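Local structure of uncharacterized protein (Bacillus thuringiensis serovar kurstaki, 4XE7) at residues W91-Y96 against H126-F131; S133-A138 against H175-L180. The protein is a bacterial actin-like protein of the ParM type, which probably polymerises into nucleotide-dependent cytoskeletal filaments that segregate plasmid DNA. All blocks are in the same frame, centred on the assembly; numbering follows the deposited sequence.

Contact 1 (W91-Y96 against H126-F131); sequences WYVGAY and HLIPLF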
loop_
_atom_site.group_PDB
_atom_site.type_symbol
_atom_site.label_atom_id
_atom_site.label_comp_id
_atom_site.label_asym_id
_atom_site.label_seq_id
_atom_site.Cartn_x
_atom_site.Cartn_y
_atom_site.Cartn_z
ATOM N N TRP A 91 16.933 15.228 -7.754
ATOM C CA TRP A 91 15.559 14.888 -8.099
ATOM C C TRP A 91 14.562 15.259 -7.014
ATOM O O TRP A 91 14.847 15.143 -5.822
ATOM C CB TRP A 91 15.436 13.380 -8.393
ATOM C CG TRP A 91 16.198 12.984 -9.604
ATOM C CD1 TRP A 91 17.489 12.559 -9.648
ATOM C CD2 TRP A 91 15.742 13.034 -10.958
ATOM N NE1 TRP A 91 17.873 12.342 -10.946
ATOM C CE2 TRP A 91 16.813 12.619 -11.775
ATOM C CE3 TRP A 91 14.532 13.391 -11.567
ATOM C CZ2 TRP A 91 16.712 12.536 -13.166
ATOM C CZ3 TRP A 91 14.430 13.318 -12.954
ATOM C CH2 TRP A 91 15.516 12.890 -13.736
ATOM N N TYR A 92 13.390 15.706 -7.453
ATOM C CA TYR A 92 12.210 15.763 -6.623
ATOM C C TYR A 92 11.522 14.423 -6.766
ATOM O O TYR A 92 11.391 13.916 -7.883
ATOM C CB TYR A 92 11.281 16.897 -7.065
ATOM C CG TYR A 92 11.848 18.283 -6.872
ATOM C CD1 TYR A 92 12.530 18.617 -5.713
ATOM C CD2 TYR A 92 11.690 19.261 -7.850
ATOM C CE1 TYR A 92 13.034 19.878 -5.531
ATOM C CE2 TYR A 92 12.194 20.525 -7.677
ATOM C CZ TYR A 92 12.863 20.830 -6.512
ATOM O OH TYR A 92 13.371 22.089 -6.316
ATOM N N VAL A 93 11.094 13.838 -5.652
ATOM C CA VAL A 93 10.539 12.487 -5.685
ATOM C C VAL A 93 9.231 12.399 -4.918
ATOM O O VAL A 93 9.128 12.919 -3.815
ATOM C CB VAL A 93 11.530 11.454 -5.087
ATOM C CG1 VAL A 93 11.055 10.016 -5.360
ATOM C CG2 VAL A 93 12.920 11.657 -5.644
ATOM N N GLY A 94 8.239 11.718 -5.485
ATOM C CA GLY A 94 7.008 11.447 -4.768
ATOM C C GLY A 94 6.069 12.629 -4.693
ATOM O O GLY A 94 5.897 13.358 -5.678
ATOM N N ALA A 95 5.468 12.834 -3.520
ATOM C CA ALA A 95 4.490 13.903 -3.333
ATOM C C ALA A 95 5.018 15.252 -3.824
ATOM O O ALA A 95 4.339 15.955 -4.565
ATOM C CB ALA A 95 4.073 13.998 -1.863
ATOM N N TYR A 96 6.243 15.589 -3.438
ATOM C CA TYR A 96 6.846 16.862 -3.822
ATOM C C TYR A 96 6.987 17.027 -5.335
ATOM O O TYR A 96 6.952 18.147 -5.854
ATOM C CB TYR A 96 8.217 17.010 -3.166
ATOM C CG TYR A 96 8.704 18.439 -3.060
ATOM C CD1 TYR A 96 7.823 19.471 -2.771
ATOM C CD2 TYR A 96 10.050 18.751 -3.237
ATOM C CE1 TYR A 96 8.266 20.785 -2.671
ATOM C CE2 TYR A 96 10.503 20.059 -3.138
ATOM C CZ TYR A 96 9.606 21.072 -2.857
ATOM O OH TYR A 96 10.049 22.371 -2.754
ATOM N N HIS A 126 11.517 4.246 -11.815
ATOM C CA HIS A 126 11.236 3.267 -10.775
ATOM C C HIS A 126 12.403 3.084 -9.822
ATOM O O HIS A 126 12.191 2.808 -8.650
ATOM C CB HIS A 126 10.826 1.933 -11.422
ATOM C CG HIS A 126 9.574 2.047 -12.239
ATOM N ND1 HIS A 126 8.318 2.072 -11.668
ATOM C CD2 HIS A 126 9.387 2.216 -13.566
ATOM C CE1 HIS A 126 7.412 2.224 -12.617
ATOM N NE2 HIS A 126 8.031 2.320 -13.776
ATOM N N LEU A 127 13.633 3.261 -10.309
ATOM C CA LEU A 127 14.794 3.135 -9.424
ATOM C C LEU A 127 14.898 4.282 -8.421
ATOM O O LEU A 127 15.207 4.066 -7.234
ATOM C CB LEU A 127 16.087 3.058 -10.230
ATOM C CG LEU A 127 16.271 1.767 -11.028
ATOM C CD1 LEU A 127 17.485 1.882 -11.942
ATOM C CD2 LEU A 127 16.391 0.566 -10.101
ATOM N N ILE A 128 14.637 5.498 -8.881
ATOM C CA ILE A 128 14.783 6.654 -8.002
ATOM C C ILE A 128 13.830 6.562 -6.789
ATOM O O ILE A 128 14.276 6.718 -5.656
ATOM C CB ILE A 128 14.611 7.965 -8.782
ATOM C CG1 ILE A 128 15.866 8.198 -9.649
ATOM C CG2 ILE A 128 14.386 9.129 -7.819
ATOM C CD1 ILE A 128 15.797 9.361 -10.636
ATOM N N PRO A 129 12.536 6.259 -7.004
ATOM C CA PRO A 129 11.697 6.075 -5.815
ATOM C C PRO A 129 12.076 4.854 -4.979
ATOM O O PRO A 129 11.946 4.908 -3.756
ATOM C CB PRO A 129 10.292 5.916 -6.398
ATOM C CG PRO A 129 10.370 6.671 -7.708
ATOM C CD PRO A 129 11.725 6.320 -8.229
ATOM N N LEU A 130 12.547 3.789 -5.609
ATOM C CA LEU A 130 12.974 2.611 -4.849
ATOM C C LEU A 130 14.150 2.949 -3.932
ATOM O O LEU A 130 14.101 2.682 -2.732
ATOM C CB LEU A 130 13.342 1.460 -5.799
ATOM C CG LEU A 130 14.196 0.323 -5.230
ATOM C CD1 LEU A 130 13.352 -0.623 -4.346
ATOM C CD2 LEU A 130 14.884 -0.461 -6.322
ATOM N N PHE A 131 15.206 3.541 -4.488
ATOM C CA PHE A 131 16.385 3.881 -3.685
ATOM C C PHE A 131 16.036 4.900 -2.619
ATOM O O PHE A 131 16.544 4.845 -1.499
ATOM C CB PHE A 131 17.519 4.422 -4.560
ATOM C CG PHE A 131 18.165 3.376 -5.418
ATOM C CD1 PHE A 131 18.287 2.075 -4.970
ATOM C CD2 PHE A 131 18.648 3.693 -6.676
ATOM C CE1 PHE A 131 18.890 1.102 -5.766
ATOM C CE2 PHE A 131 19.248 2.729 -7.474
ATOM C CZ PHE A 131 19.371 1.437 -7.024
#

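Contact 2 (S133-A138 against H175-L180); sequences SMAVAA and HTVEFL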
loop_
_atom_site.group_PDB
_atom_site.type_symbol
_atom_site.label_atom_id
_atom_site.label_comp_id
_atom_site.label_asym_id
_atom_site.label_seq_id
_atom_site.Cartn_x
_atom_site.Cartn_y
_atom_site.Cartn_z
ATOM N N SER A 133 13.145 5.180 -1.167
ATOM C CA SER A 133 12.392 4.510 -0.106
ATOM C C SER A 133 13.357 3.802 0.857
ATOM O O SER A 133 13.186 3.871 2.087
ATOM C CB SER A 133 11.371 3.516 -0.685
ATOM O OG SER A 133 11.989 2.309 -1.120
ATOM N N MET A 134 14.379 3.150 0.300
ATOM C CA MET A 134 15.442 2.538 1.104
ATOM C C MET A 134 16.132 3.558 2.007
ATOM O O MET A 134 16.438 3.272 3.163
ATOM C CB MET A 134 16.511 1.894 0.212
ATOM C CG MET A 134 16.097 0.649 -0.529
ATOM S SD MET A 134 17.431 0.069 -1.611
ATOM C CE MET A 134 16.629 -1.416 -2.251
ATOM N N ALA A 135 16.420 4.735 1.452
ATOM C CA ALA A 135 17.128 5.788 2.190
ATOM C C ALA A 135 16.299 6.349 3.324
ATOM O O ALA A 135 16.832 6.648 4.394
ATOM C CB ALA A 135 17.548 6.935 1.248
ATOM N N VAL A 136 15.006 6.520 3.085
ATOM C CA VAL A 136 14.120 7.023 4.135
ATOM C C VAL A 136 14.021 6.032 5.303
ATOM O O VAL A 136 14.099 6.429 6.468
ATOM C CB VAL A 136 12.701 7.335 3.596
ATOM C CG1 VAL A 136 11.766 7.781 4.746
ATOM C CG2 VAL A 136 12.774 8.429 2.529
ATOM N N ALA A 137 13.867 4.749 5.000
ATOM C CA ALA A 137 13.829 3.733 6.058
ATOM C C ALA A 137 15.142 3.682 6.819
ATOM O O ALA A 137 15.160 3.491 8.048
ATOM C CB ALA A 137 13.522 2.373 5.487
ATOM N N ALA A 138 16.246 3.824 6.087
ATOM C CA ALA A 138 17.548 3.770 6.733
ATOM C C ALA A 138 17.694 4.979 7.665
ATOM O O ALA A 138 18.172 4.848 8.799
ATOM C CB ALA A 138 18.664 3.717 5.701
ATOM N N HIS A 175 25.247 2.373 -3.711
ATOM C CA HIS A 175 24.399 3.505 -4.078
ATOM C C HIS A 175 24.356 4.512 -2.937
ATOM O O HIS A 175 24.175 4.130 -1.780
ATOM C CB HIS A 175 22.973 3.042 -4.402
ATOM C CG HIS A 175 22.911 1.721 -5.101
ATOM N ND1 HIS A 175 22.842 1.615 -6.481
ATOM C CD2 HIS A 175 22.913 0.462 -4.630
ATOM C CE1 HIS A 175 22.804 0.344 -6.812
ATOM N NE2 HIS A 175 22.848 -0.389 -5.713
ATOM N N THR A 176 24.514 5.794 -3.237
ATOM C CA THR A 176 24.313 6.795 -2.202
ATOM C C THR A 176 23.092 7.653 -2.486
ATOM O O THR A 176 22.814 8.018 -3.634
ATOM C CB THR A 176 25.538 7.717 -2.042
ATOM O OG1 THR A 176 25.661 8.546 -3.202
ATOM C CG2 THR A 176 26.801 6.881 -1.853
ATOM N N VAL A 177 22.364 7.962 -1.425
ATOM C CA VAL A 177 21.251 8.890 -1.488
ATOM C C VAL A 177 21.511 10.043 -0.533
ATOM O O VAL A 177 21.627 9.845 0.679
ATOM C CB VAL A 177 19.911 8.219 -1.107
ATOM C CG1 VAL A 177 18.773 9.206 -1.288
ATOM C CG2 VAL A 177 19.680 6.942 -1.933
ATOM N N GLU A 178 21.610 11.249 -1.072
ATOM C CA GLU A 178 21.834 12.414 -0.230
ATOM C C GLU A 178 20.587 13.278 -0.189
ATOM O O GLU A 178 20.075 13.690 -1.229
ATOM C CB GLU A 178 23.026 13.231 -0.727
ATOM C CG GLU A 178 23.282 14.459 0.126
ATOM C CD GLU A 178 24.383 15.344 -0.417
ATOM O OE1 GLU A 178 25.045 14.956 -1.407
ATOM O OE2 GLU A 178 24.570 16.442 0.145
ATOM N N PHE A 179 20.085 13.526 1.013
ATOM C CA PHE A 179 18.914 14.370 1.179
ATOM C C PHE A 179 19.341 15.850 1.152
ATOM O O PHE A 179 20.218 16.266 1.909
ATOM C CB PHE A 179 18.180 14.044 2.488
ATOM C CG PHE A 179 17.576 12.649 2.541
ATOM C CD1 PHE A 179 18.270 11.596 3.128
ATOM C CD2 PHE A 179 16.307 12.404 2.032
ATOM C CE1 PHE A 179 17.709 10.317 3.199
ATOM C CE2 PHE A 179 15.736 11.130 2.103
ATOM C CZ PHE A 179 16.440 10.084 2.692
ATOM N N LEU A 180 18.726 16.631 0.271
ATOM C CA LEU A 180 19.106 18.026 0.076
ATOM C C LEU A 180 18.109 18.974 0.759
ATOM O O LEU A 180 18.332 20.184 0.841
ATOM C CB LEU A 180 19.205 18.335 -1.420
ATOM C CG LEU A 180 20.281 17.530 -2.153
ATOM C CD1 LEU A 180 20.198 17.749 -3.648
ATOM C CD2 LEU A 180 21.652 17.911 -1.640
#

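Contact 1 (W91-Y96 against H126-F131)
Trp-91 and Val-93 reach from strand 90-93 to Ile-128 and Pro-129 of helix 123-140, a helix lying across a mixed sheet of the actin-like fold; the local axes pass 9.5 Å apart at a signed crossing angle of -72°. Trp-91 sets one face of its indole against the end of Ile-128. Ile-128 CD1 sits over the five-membered ring of Trp-91, 3.5 Å from its centroid and almost on the ring normal, a CH-pi contact in which the side chains cross at about a right angle. NE1 of the indole donates a hydrogen bond to the carbonyl O of Ala-86, which should limit rotation of the ring beneath the methyl. Tyr-92 points from the other side of the strand, where its ring meets His-74. Val-93 then turns back toward the helix and divides its branches between two neighbours: CG1, anti to the backbone N (chi1 -170°), lies against Pro-129, 4.0 Å from that residue's CA, while CG2 takes the other isoleucine branch. Leu-73 and Val-75 of the adjoining strand also touch Val-93. The residues meeting here are all buried, and no hydrogen bond spans the segments; Val-93 CG2 and Ile-128 CG2 meet methyl to methyl at 3.6 Å.

Contact 2 (S133-A138 against H175-L180)
Ala-135 is the close-packed point between helix 123-140 and strand 173-179. Its CB faces the strand and bears on Val-177, 3.6 Å from CB of that valine, with both valine methyls nearby: CG1 is also 3.6 Å from Ala-135 CB and CG2 slightly farther. The small methyl lets the backbones come close, the CA atoms of Ala-135 and Val-177 being 6.3 Å apart. Phe-179, two residues on and pointing from the same side of the strand, brings the far end of its ring to the same alanine. Its CG stands anti to its own carbonyl carbon (chi1 -65°), and CZ ends 3.6 Å from Ala-135 CB, which approaches the ring obliquely. The edge of this ring is directed at the helix backbone, with Ala-135 C and Val-136 N near the ring plane; CZ is 3.9 Å from that nitrogen.

Packing is looser at Val-136, whose bond to CB points to one flank. Only its CG2 branch reaches the ring, 4.0 Å from Phe-179 CZ, and the two side chains cross at about a right angle. Leu-73 and Asp-69 also touch this valine, while Tyr-184 meets the phenylalanine ring edge-to-face. The more solvent-accessible side belongs to the strand's other surface: Thr-176 and Glu-178 are partly exposed and make no contact with the helix segment, whereas the residues that meet across the interface are buried. No hydrogen bond joins the segments, so apolar contact carries the association. With local axes 9.0 Å apart and inclined at 68°, the helix lies across its sheet, the layered alpha/beta packing of an actin-like domain.

Both contacts use helix 123-140 and fix successive parts of it to one mixed sheet. Contact 1 holds the earlier turns on strand 90-93 and contact 2 the later turns on strand 173-179, with strand 73-79 lying between those two in the sheet. Their centres are 10 Å apart, and they touch directly: Phe-131 CZ of the first lies 3.5 Å from His-175 ND1 of the second, where the two rings meet with planes at about 30°. That histidine nitrogen is also hydrogen-bonded to Ser-79 OG. The carbonyl O of Phe-131 also lies 3.8 Å from Val-177 CG2, making the two interfaces one continuous buried layer in this nucleotide-free structure.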